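Local structure of Crov588 (Cafeteriavirus, 6NYR) at residues Gly39-Asn43 / Trp61-Phe65; Ile33-Gly39 / Asn53-Phe59; Asp68-Glu74 / Glu90-Pro96. The protein is of unknown function but folds into a nearly closed ring of leucine-rich repeats of the FNIP type, a shape consistent with a binding scaffold. Residues are numbered along the deposited sequence.

Contact 1: residues Gly39-Asn43 / Trp61-Phe65; sequences GEKFN and WTSEF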
loop_
_atom_site.group_PDB
_atom_site.type_symbol
_atom_site.label_atom_id
_atom_site.label_comp_id
_atom_site.label_asym_id
_atom_site.label_seq_id
_atom_site.Cartn_x
_atom_site.Cartn_y
_atom_site.Cartn_z
ATOM N N GLY A 39 -0.808 22.837 -5.571
ATOM C CA GLY A 39 -1.303 22.268 -4.335
ATOM C C GLY A 39 -2.487 22.995 -3.736
ATOM O O GLY A 39 -3.244 23.666 -4.444
ATOM N N GLU A 40 -2.648 22.872 -2.416
ATOM C CA GLU A 40 -3.819 23.433 -1.756
ATOM C C GLU A 40 -3.783 24.955 -1.771
ATOM O O GLU A 40 -4.763 25.606 -2.147
ATOM C CB GLU A 40 -3.891 22.928 -0.312
ATOM C CG GLU A 40 -5.234 23.143 0.368
ATOM C CD GLU A 40 -5.261 22.638 1.801
ATOM O OE1 GLU A 40 -4.177 22.472 2.404
ATOM O OE2 GLU A 40 -6.370 22.406 2.330
ATOM N N LYS A 41 -2.654 25.541 -1.384
ATOM C CA LYS A 41 -2.614 26.959 -1.060
ATOM C C LYS A 41 -2.374 27.868 -2.256
ATOM O O LYS A 41 -2.599 29.078 -2.140
ATOM C CB LYS A 41 -1.530 27.218 -0.006
ATOM C CG LYS A 41 -1.833 26.620 1.363
ATOM C CD LYS A 41 -2.986 27.352 2.041
ATOM C CE LYS A 41 -3.207 26.858 3.467
ATOM N NZ LYS A 41 -4.259 27.644 4.174
ATOM N N PHE A 42 -1.919 27.336 -3.390
ATOM C CA PHE A 42 -1.580 28.200 -4.513
ATOM C C PHE A 42 -2.818 28.929 -5.024
ATOM O O PHE A 42 -3.836 28.311 -5.351
ATOM C CB PHE A 42 -0.947 27.391 -5.647
ATOM C CG PHE A 42 -0.648 28.210 -6.870
ATOM C CD1 PHE A 42 0.427 29.082 -6.887
ATOM C CD2 PHE A 42 -1.443 28.110 -7.999
ATOM C CE1 PHE A 42 0.703 29.844 -8.009
ATOM C CE2 PHE A 42 -1.170 28.865 -9.125
ATOM C CZ PHE A 42 -0.096 29.733 -9.128
ATOM N N ASN A 43 -2.721 30.260 -5.102
ATOM C CA ASN A 43 -3.804 31.102 -5.600
ATOM C C ASN A 43 -3.187 32.377 -6.182
ATOM O O ASN A 43 -3.274 33.469 -5.621
ATOM C CB ASN A 43 -4.814 31.411 -4.492
ATOM C CG ASN A 43 -6.096 32.024 -5.022
ATOM O OD1 ASN A 43 -6.428 31.876 -6.196
ATOM N ND2 ASN A 43 -6.822 32.715 -4.155
ATOM N N TRP A 61 -7.422 18.378 -5.816
ATOM C CA TRP A 61 -8.853 18.600 -5.644
ATOM C C TRP A 61 -9.197 19.618 -4.563
ATOM O O TRP A 61 -10.288 20.194 -4.616
ATOM C CB TRP A 61 -9.554 17.262 -5.369
ATOM C CG TRP A 61 -9.240 16.604 -4.056
ATOM C CD1 TRP A 61 -8.102 15.928 -3.720
ATOM C CD2 TRP A 61 -10.100 16.533 -2.913
ATOM N NE1 TRP A 61 -8.196 15.454 -2.432
ATOM C CE2 TRP A 61 -9.414 15.811 -1.915
ATOM C CE3 TRP A 61 -11.383 17.016 -2.634
ATOM C CZ2 TRP A 61 -9.965 15.565 -0.657
ATOM C CZ3 TRP A 61 -11.929 16.771 -1.386
ATOM C CH2 TRP A 61 -11.221 16.051 -0.414
ATOM N N THR A 62 -8.311 19.874 -3.602
ATOM C CA THR A 62 -8.608 20.832 -2.543
ATOM C C THR A 62 -8.018 22.213 -2.817
ATOM O O THR A 62 -8.031 23.071 -1.926
ATOM C CB THR A 62 -8.109 20.325 -1.185
ATOM O OG1 THR A 62 -6.684 20.183 -1.210
ATOM C CG2 THR A 62 -8.746 18.988 -0.838
ATOM N N SER A 63 -7.524 22.454 -4.030
ATOM C CA SER A 63 -6.841 23.705 -4.336
ATOM C C SER A 63 -7.715 24.923 -4.059
ATOM O O SER A 63 -8.923 24.919 -4.312
ATOM C CB SER A 63 -6.408 23.716 -5.804
ATOM O OG SER A 63 -6.461 25.032 -6.341
ATOM N N GLU A 64 -7.083 25.977 -3.546
ATOM C CA GLU A 64 -7.741 27.243 -3.241
ATOM C C GLU A 64 -7.684 28.233 -4.404
ATOM O O GLU A 64 -7.982 29.417 -4.215
ATOM C CB GLU A 64 -7.092 27.863 -1.999
ATOM C CG GLU A 64 -7.152 26.970 -0.766
ATOM C CD GLU A 64 -6.673 27.664 0.499
ATOM O OE1 GLU A 64 -6.355 28.870 0.439
ATOM O OE2 GLU A 64 -6.620 27.002 1.558
ATOM N N PHE A 65 -7.325 27.768 -5.598
ATOM C CA PHE A 65 -7.195 28.631 -6.764
ATOM C C PHE A 65 -8.561 29.055 -7.292
ATOM O O PHE A 65 -9.421 28.212 -7.566
ATOM C CB PHE A 65 -6.407 27.880 -7.846
ATOM C CG PHE A 65 -6.268 28.616 -9.143
ATOM C CD1 PHE A 65 -5.312 29.604 -9.288
ATOM C CD2 PHE A 65 -7.073 28.300 -10.226
ATOM C CE1 PHE A 65 -5.169 30.278 -10.484
ATOM C CE2 PHE A 65 -6.936 28.971 -11.426
ATOM C CZ PHE A 65 -5.979 29.962 -11.555
HETATM O O HOH W 1 -3.655 25.683 -5.935
#

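Contact 2: residues Ile33-Gly39 / Asn53-Phe59; sequences IDTIEFG and NIKVIKF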
loop_
_atom_site.group_PDB
_atom_site.type_symbol
_atom_site.label_atom_id
_atom_site.label_comp_id
_atom_site.label_asym_id
_atom_site.label_seq_id
_atom_site.Cartn_x
_atom_site.Cartn_y
_atom_site.Cartn_z
ATOM N N ILE A 33 10.300 18.666 -18.278
ATOM C CA ILE A 33 9.073 18.632 -17.486
ATOM C C ILE A 33 7.887 18.832 -18.418
ATOM O O ILE A 33 7.867 19.770 -19.228
ATOM C CB ILE A 33 9.077 19.686 -16.362
ATOM C CG1 ILE A 33 9.087 21.108 -16.924
ATOM C CG2 ILE A 33 10.268 19.457 -15.431
ATOM C CD1 ILE A 33 8.990 22.187 -15.839
ATOM N N ASP A 34 6.904 17.938 -18.309
ATOM C CA ASP A 34 5.679 18.015 -19.089
ATOM C C ASP A 34 4.524 18.651 -18.337
ATOM O O ASP A 34 3.646 19.259 -18.961
ATOM C CB ASP A 34 5.217 16.604 -19.490
ATOM C CG ASP A 34 5.878 16.094 -20.736
ATOM O OD1 ASP A 34 6.106 16.901 -21.663
ATOM O OD2 ASP A 34 6.155 14.874 -20.804
ATOM N N THR A 35 4.508 18.520 -17.016
ATOM C CA THR A 35 3.346 18.867 -16.222
ATOM C C THR A 35 3.748 19.744 -15.048
ATOM O O THR A 35 4.893 19.725 -14.590
ATOM C CB THR A 35 2.647 17.608 -15.694
ATOM O OG1 THR A 35 3.248 17.221 -14.454
ATOM C CG2 THR A 35 2.793 16.457 -16.681
ATOM N N ILE A 36 2.779 20.515 -14.569
ATOM C CA ILE A 36 2.894 21.242 -13.313
ATOM C C ILE A 36 1.793 20.733 -12.396
ATOM O O ILE A 36 0.634 20.620 -12.814
ATOM C CB ILE A 36 2.778 22.765 -13.502
ATOM C CG1 ILE A 36 3.971 23.300 -14.288
ATOM C CG2 ILE A 36 2.678 23.449 -12.142
ATOM C CD1 ILE A 36 3.834 24.755 -14.687
ATOM N N GLU A 37 2.150 20.427 -11.154
ATOM C CA GLU A 37 1.183 20.071 -10.124
ATOM C C GLU A 37 1.157 21.180 -9.082
ATOM O O GLU A 37 2.171 21.447 -8.428
ATOM C CB GLU A 37 1.527 18.733 -9.472
ATOM C CG GLU A 37 1.253 17.521 -10.345
ATOM C CD GLU A 37 1.495 16.215 -9.614
ATOM O OE1 GLU A 37 1.996 16.260 -8.469
ATOM O OE2 GLU A 37 1.177 15.146 -10.178
ATOM N N PHE A 38 0.012 21.834 -8.949
ATOM C CA PHE A 38 -0.207 22.826 -7.909
ATOM C C PHE A 38 -0.914 22.181 -6.723
ATOM O O PHE A 38 -1.531 21.117 -6.836
ATOM C CB PHE A 38 -1.030 23.998 -8.443
ATOM C CG PHE A 38 -0.275 24.886 -9.394
ATOM C CD1 PHE A 38 0.677 25.778 -8.922
ATOM C CD2 PHE A 38 -0.519 24.835 -10.755
ATOM C CE1 PHE A 38 1.371 26.601 -9.792
ATOM C CE2 PHE A 38 0.173 25.656 -11.632
ATOM C CZ PHE A 38 1.120 26.538 -11.148
ATOM N N GLY A 39 -0.808 22.837 -5.571
ATOM C CA GLY A 39 -1.303 22.268 -4.335
ATOM C C GLY A 39 -2.487 22.995 -3.736
ATOM O O GLY A 39 -3.244 23.666 -4.444
ATOM N N ASN A 53 6.420 24.617 -22.842
ATOM C CA ASN A 53 6.867 23.236 -22.724
ATOM C C ASN A 53 5.940 22.390 -21.855
ATOM O O ASN A 53 5.890 21.166 -22.029
ATOM C CB ASN A 53 8.284 23.190 -22.148
ATOM C CG ASN A 53 8.385 23.870 -20.794
ATOM O OD1 ASN A 53 7.616 24.781 -20.484
ATOM N ND2 ASN A 53 9.339 23.428 -19.981
ATOM N N ILE A 54 5.202 22.998 -20.928
ATOM C CA ILE A 54 4.337 22.242 -20.025
ATOM C C ILE A 54 2.975 22.108 -20.687
ATOM O O ILE A 54 2.386 23.096 -21.140
ATOM C CB ILE A 54 4.262 22.895 -18.631
ATOM C CG1 ILE A 54 3.310 24.082 -18.516
ATOM C CG2 ILE A 54 5.682 23.295 -18.166
ATOM C CD1 ILE A 54 1.851 23.686 -18.344
ATOM N N LYS A 55 2.496 20.871 -20.773
ATOM C CA LYS A 55 1.261 20.536 -21.467
ATOM C C LYS A 55 0.153 20.089 -20.531
ATOM O O LYS A 55 -0.984 19.910 -20.986
ATOM C CB LYS A 55 1.553 19.436 -22.501
ATOM C CG LYS A 55 2.718 19.799 -23.424
ATOM C CD LYS A 55 2.683 19.054 -24.750
ATOM C CE LYS A 55 2.903 17.562 -24.537
ATOM N NZ LYS A 55 4.230 17.287 -23.901
ATOM N N VAL A 56 0.448 19.925 -19.244
ATOM C CA VAL A 56 -0.498 19.419 -18.260
ATOM C C VAL A 56 -0.402 20.300 -17.024
ATOM O O VAL A 56 0.696 20.523 -16.500
ATOM C CB VAL A 56 -0.208 17.950 -17.898
ATOM C CG1 VAL A 56 -1.204 17.449 -16.862
ATOM C CG2 VAL A 56 -0.228 17.079 -19.149
ATOM N N ILE A 57 -1.544 20.795 -16.555
ATOM C CA ILE A 57 -1.618 21.589 -15.331
ATOM C C ILE A 57 -2.635 20.912 -14.421
ATOM O O ILE A 57 -3.846 20.981 -14.669
ATOM C CB ILE A 57 -2.000 23.052 -15.606
ATOM C CG1 ILE A 57 -0.902 23.732 -16.434
ATOM C CG2 ILE A 57 -2.222 23.801 -14.301
ATOM C CD1 ILE A 57 -1.195 25.168 -16.814
ATOM N N LYS A 58 -2.145 20.264 -13.370
ATOM C CA LYS A 58 -2.971 19.538 -12.413
ATOM C C LYS A 58 -3.002 20.323 -11.110
ATOM O O LYS A 58 -1.949 20.648 -10.554
ATOM C CB LYS A 58 -2.416 18.125 -12.193
ATOM C CG LYS A 58 -3.358 17.176 -11.467
ATOM C CD LYS A 58 -3.204 17.261 -9.960
ATOM C CE LYS A 58 -4.023 16.181 -9.258
ATOM N NZ LYS A 58 -3.336 14.859 -9.232
ATOM N N PHE A 59 -4.205 20.646 -10.634
ATOM C CA PHE A 59 -4.343 21.541 -9.490
ATOM C C PHE A 59 -4.539 20.831 -8.156
ATOM O O PHE A 59 -4.180 21.396 -7.119
ATOM C CB PHE A 59 -5.518 22.507 -9.707
ATOM C CG PHE A 59 -5.138 23.776 -10.419
ATOM C CD1 PHE A 59 -4.572 24.830 -9.724
ATOM C CD2 PHE A 59 -5.353 23.917 -11.780
ATOM C CE1 PHE A 59 -4.217 25.995 -10.373
ATOM C CE2 PHE A 59 -5.001 25.083 -12.432
ATOM C CZ PHE A 59 -4.433 26.122 -11.727
#

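Contact 3: residues Asp68-Glu74 / Glu90-Pro96; sequences DVNFLTE and EELQNLP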
loop_
_atom_site.group_PDB
_atom_site.type_symbol
_atom_site.label_atom_id
_atom_site.label_comp_id
_atom_site.label_asym_id
_atom_site.label_seq_id
_atom_site.Cartn_x
_atom_site.Cartn_y
_atom_site.Cartn_z
ATOM N N ASP A 68 -9.282 34.353 -12.614
ATOM C CA ASP A 68 -9.698 34.343 -14.012
ATOM C C ASP A 68 -8.540 33.861 -14.875
ATOM O O ASP A 68 -7.398 34.293 -14.702
ATOM C CB ASP A 68 -10.161 35.729 -14.452
ATOM C CG ASP A 68 -11.442 36.156 -13.763
ATOM O OD1 ASP A 68 -11.503 36.082 -12.517
ATOM O OD2 ASP A 68 -12.391 36.561 -14.470
ATOM N N VAL A 69 -8.835 32.939 -15.786
ATOM C CA VAL A 69 -7.831 32.281 -16.613
ATOM C C VAL A 69 -8.318 32.346 -18.053
ATOM O O VAL A 69 -9.281 31.660 -18.416
ATOM C CB VAL A 69 -7.595 30.830 -16.179
ATOM C CG1 VAL A 69 -6.573 30.159 -17.077
ATOM C CG2 VAL A 69 -7.147 30.773 -14.718
ATOM N N ASN A 70 -7.667 33.172 -18.872
ATOM C CA ASN A 70 -8.105 33.365 -20.244
ATOM C C ASN A 70 -7.008 33.247 -21.292
ATOM O O ASN A 70 -7.305 33.388 -22.484
ATOM C CB ASN A 70 -8.782 34.739 -20.391
ATOM C CG ASN A 70 -10.169 34.773 -19.787
ATOM O OD1 ASN A 70 -11.154 34.463 -20.457
ATOM N ND2 ASN A 70 -10.252 35.141 -18.513
ATOM N N PHE A 71 -5.758 33.003 -20.899
ATOM C CA PHE A 71 -4.655 32.968 -21.849
ATOM C C PHE A 71 -3.742 31.773 -21.585
ATOM O O PHE A 71 -2.540 31.902 -21.366
ATOM C CB PHE A 71 -3.875 34.283 -21.808
ATOM C CG PHE A 71 -4.630 35.444 -22.380
ATOM C CD1 PHE A 71 -4.853 35.524 -23.744
ATOM C CD2 PHE A 71 -5.127 36.446 -21.566
ATOM C CE1 PHE A 71 -5.553 36.578 -24.287
ATOM C CE2 PHE A 71 -5.831 37.508 -22.104
ATOM C CZ PHE A 71 -6.043 37.573 -23.468
ATOM N N LEU A 72 -4.319 30.575 -21.623
ATOM C CA LEU A 72 -3.498 29.382 -21.524
ATOM C C LEU A 72 -2.665 29.206 -22.790
ATOM O O LEU A 72 -3.063 29.612 -23.887
ATOM C CB LEU A 72 -4.355 28.131 -21.332
ATOM C CG LEU A 72 -4.971 27.822 -19.971
ATOM C CD1 LEU A 72 -4.017 28.037 -18.834
ATOM C CD2 LEU A 72 -6.229 28.679 -19.834
ATOM N N THR A 73 -1.503 28.577 -22.629
ATOM C CA THR A 73 -0.652 28.256 -23.765
ATOM C C THR A 73 -1.442 27.465 -24.802
ATOM O O THR A 73 -2.295 26.639 -24.462
ATOM C CB THR A 73 0.564 27.455 -23.287
ATOM O OG1 THR A 73 1.298 28.230 -22.329
ATOM C CG2 THR A 73 1.473 27.099 -24.449
ATOM N N GLU A 74 -1.162 27.730 -26.072
ATOM C CA GLU A 74 -1.801 26.995 -27.156
ATOM C C GLU A 74 -1.097 25.654 -27.407
ATOM O O GLU A 74 -1.279 25.025 -28.457
ATOM C CB GLU A 74 -1.830 27.839 -28.432
ATOM C CG GLU A 74 -2.764 27.314 -29.523
ATOM C CD GLU A 74 -4.240 27.465 -29.164
ATOM O OE1 GLU A 74 -4.677 28.611 -28.916
ATOM O OE2 GLU A 74 -4.962 26.447 -29.132
ATOM N N GLU A 90 -17.232 32.817 -21.175
ATOM C CA GLU A 90 -16.106 33.422 -21.872
ATOM C C GLU A 90 -14.813 32.667 -21.589
ATOM O O GLU A 90 -14.072 32.315 -22.513
ATOM C CB GLU A 90 -15.966 34.892 -21.467
ATOM C CG GLU A 90 -14.708 35.557 -22.017
ATOM C CD GLU A 90 -14.833 37.063 -22.140
ATOM O OE1 GLU A 90 -15.767 37.528 -22.827
ATOM O OE2 GLU A 90 -13.993 37.783 -21.560
ATOM N N GLU A 91 -14.518 32.421 -20.310
ATOM C CA GLU A 91 -13.312 31.678 -19.956
ATOM C C GLU A 91 -13.229 30.359 -20.718
ATOM O O GLU A 91 -12.176 30.005 -21.262
ATOM C CB GLU A 91 -13.267 31.432 -18.445
ATOM C CG GLU A 91 -12.151 30.489 -18.023
ATOM C CD GLU A 91 -11.732 30.671 -16.577
ATOM O OE1 GLU A 91 -12.028 31.732 -15.987
ATOM O OE2 GLU A 91 -11.094 29.748 -16.029
ATOM N N LEU A 92 -14.332 29.606 -20.754
ATOM C CA LEU A 92 -14.314 28.310 -21.423
ATOM C C LEU A 92 -14.112 28.474 -22.924
ATOM O O LEU A 92 -13.419 27.672 -23.561
ATOM C CB LEU A 92 -15.609 27.555 -21.137
ATOM C CG LEU A 92 -15.931 27.321 -19.660
ATOM C CD1 LEU A 92 -17.191 26.472 -19.528
ATOM C CD2 LEU A 92 -14.750 26.688 -18.940
ATOM N N GLN A 93 -14.724 29.508 -23.501
ATOM C CA GLN A 93 -14.554 29.802 -24.917
ATOM C C GLN A 93 -13.123 30.215 -25.230
ATOM O O GLN A 93 -12.664 30.048 -26.367
ATOM C CB GLN A 93 -15.533 30.913 -25.292
ATOM C CG GLN A 93 -16.036 30.924 -26.705
ATOM C CD GLN A 93 -17.337 31.708 -26.816
ATOM O OE1 GLN A 93 -17.966 32.032 -25.806
ATOM N NE2 GLN A 93 -17.743 32.014 -28.041
ATOM N N ASN A 94 -12.402 30.730 -24.239
ATOM C CA ASN A 94 -11.011 31.120 -24.408
ATOM C C ASN A 94 -10.029 29.995 -24.118
ATOM O O ASN A 94 -8.822 30.203 -24.262
ATOM C CB ASN A 94 -10.695 32.320 -23.505
ATOM C CG ASN A 94 -11.334 33.603 -24.003
ATOM O OD1 ASN A 94 -11.676 33.723 -25.181
ATOM N ND2 ASN A 94 -11.499 34.570 -23.107
ATOM N N LEU A 95 -10.504 28.818 -23.715
ATOM C CA LEU A 95 -9.619 27.669 -23.591
ATOM C C LEU A 95 -8.940 27.393 -24.933
ATOM O O LEU A 95 -9.542 27.584 -25.996
ATOM C CB LEU A 95 -10.394 26.435 -23.135
ATOM C CG LEU A 95 -10.913 26.436 -21.696
ATOM C CD1 LEU A 95 -11.807 25.223 -21.453
ATOM C CD2 LEU A 95 -9.774 26.465 -20.689
ATOM N N PRO A 96 -7.683 26.957 -24.915
ATOM C CA PRO A 96 -6.964 26.747 -26.177
ATOM C C PRO A 96 -7.484 25.537 -26.938
ATOM O O PRO A 96 -7.887 24.522 -26.361
ATOM C CB PRO A 96 -5.510 26.537 -25.730
ATOM C CG PRO A 96 -5.626 25.985 -24.339
ATOM C CD PRO A 96 -6.859 26.629 -23.734
#

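Contact 1: residues Gly39-Asn43 / Trp61-Phe65
Two successive coils of the leucine-rich-repeat solenoid meet here just beyond their strands, where the loop after strand 35-37 lies beside the equivalent loop after strand 56-58. Neither segment is a regular strand, yet the coils stay adjacent: CA atoms are 4.0 Å apart for Glu40 and Ser63 and 4.4 Å for Asn43 and Phe65, spreading to 5.6 Å at Lys41 and Glu64. Direct backbone bonding consists of one hydrogen bond, from Glu64 N to Glu40 O at 2.7 Å (148° at the hydrogen). Glu40 O also lies 3.6 Å from Ser63 CA, a CA-H...O contact. Charge adds a long salt bridge at the surface: Lys41 NZ is 3.6 Å from Glu64 OE2, the glutamate being the one side chain here whose CA-to-CB bond points at the opposite segment. In the interior the contact is apolar. Phe42 and Phe65 have nearly the same side-chain angles (chi1 177° and 176°), as expected of equivalent positions in adjacent repeats, and Phe42 CE2 comes to 4.2 Å from Phe65 CD1. Each ring stacks on the phenylalanine of its own coil, Phe42 on Phe38 and Phe65 on Phe59. Asn43 lies next to Phe65, its OD1 3.4 Å from Phe65 CA and hydrogen-bonded to the backbone N of Asn66, so it reaches across to the next coil. Ser63 shapes its own turn, OG accepting from Phe65 N at 3.0 Å in an ST turn. That hydroxyl also gives its proton to a water, 2.9 Å from Ser63 OG, which donates to Gly39 O at 2.5 Å and Phe42 O at 2.7 Å.

Contact 2: residues Ile33-Gly39 / Asn53-Phe59
Ile36, Ile54 and Ile57 form the apolar centre with Phe38 and Phe59. Ile36 CD1 meets Ile54 CG1 at 3.9 Å, and Ile57 CG2 sits at the edge of the Phe38 ring, 4.0 Å from CE2. The rings of Phe38 and Phe59 are near parallel but slid apart, so that they barely overlap, and Phe38 CB lies 3.9 Å from Phe59 CD1. Ile33 extends the cluster, its CD1 4.2 Å from Ile54 CG2. Ile36 and Ile57 project from one face of strands 35-37 and 56-58, parallel neighbours in the solenoid sheet of the leucine-rich repeats, with axes 4.7 Å apart and 10° between directions. Their bonds alternate: Ile36 N to Val56 O (2.8 Å), Lys58 N to Ile36 O (2.9 Å), Phe38 N to Lys58 O (2.8 Å). Thr35, Glu37, Val56 and Lys58 occupy the other face, where Thr35 CG2 touches Val56 CB at 3.6 Å. At the N-terminal end Asp34 O accepts from both Lys55 N (2.7 Å) and Val56 N (3.3 Å), while a salt bridge joins Asp34 OD1 to Lys55 NZ at 2.9 Å.

Contact 3: residues Asp68-Glu74 / Glu90-Pro96
This is a mixed polar and apolar contact between a loop and a helix, made where the loop between strands 56-58 and 78-80 runs past the short helix 89-93. It buries 440 Å² in all. The best-defined polar link is Asn94 ND2 to Asn70 OD1, 2.7 Å with an angle of 162° at the hydrogen. Nearby, Val69 N points at Glu91 OE1 in a weak hydrogen bond of 3.4 Å, and Val69 O lies 3.1 Å from Glu91 CG; the main partner of this carboxylate is Lys85, through a salt bridge. In the leucine-rich-repeat solenoid these segments belong to successive coils, and segment 90-96 lies within an FNIP repeat. Asn94 N donates to Glu90 O at 2.9 Å, so the turn of backbone that carries the Asn94 side chain is itself hydrogen-bonded. Around Leu95 and Pro96 the contact is mainly apolar. Leu72 and Pro96 both direct their CA-to-CB bonds at the facing segment, with Leu72 CB 3.8 Å from Pro96 CD, and Leu72 CD2 reaches Leu95 CD2 at 4.3 Å. Pro96 also packs on oxygens, meeting Thr73 O through CG and Glu74 OE2 through CB, each at 3.4 Å.

In the fold
From the N terminus the chain first enters contact 2 along strand 35-37 and, through the shared Gly39, passes directly into contact 1. It then makes a full coil and returns at 53-59, on strand 56-58, which closes contact 2, and at 61-65, which closes contact 1; the two therefore cross, their segments alternating. They also touch, Phe59 CE1 lying 3.5 Å from Phe65 CG. Contact 3 follows in series: its first segment begins soon after residue 65, and it closes one coil later at 90-96. Its centre lies about 16 Å from that of contact 2 and 19 Å from that of contact 1. Together they join three consecutive coils near the N-terminal end of the ring.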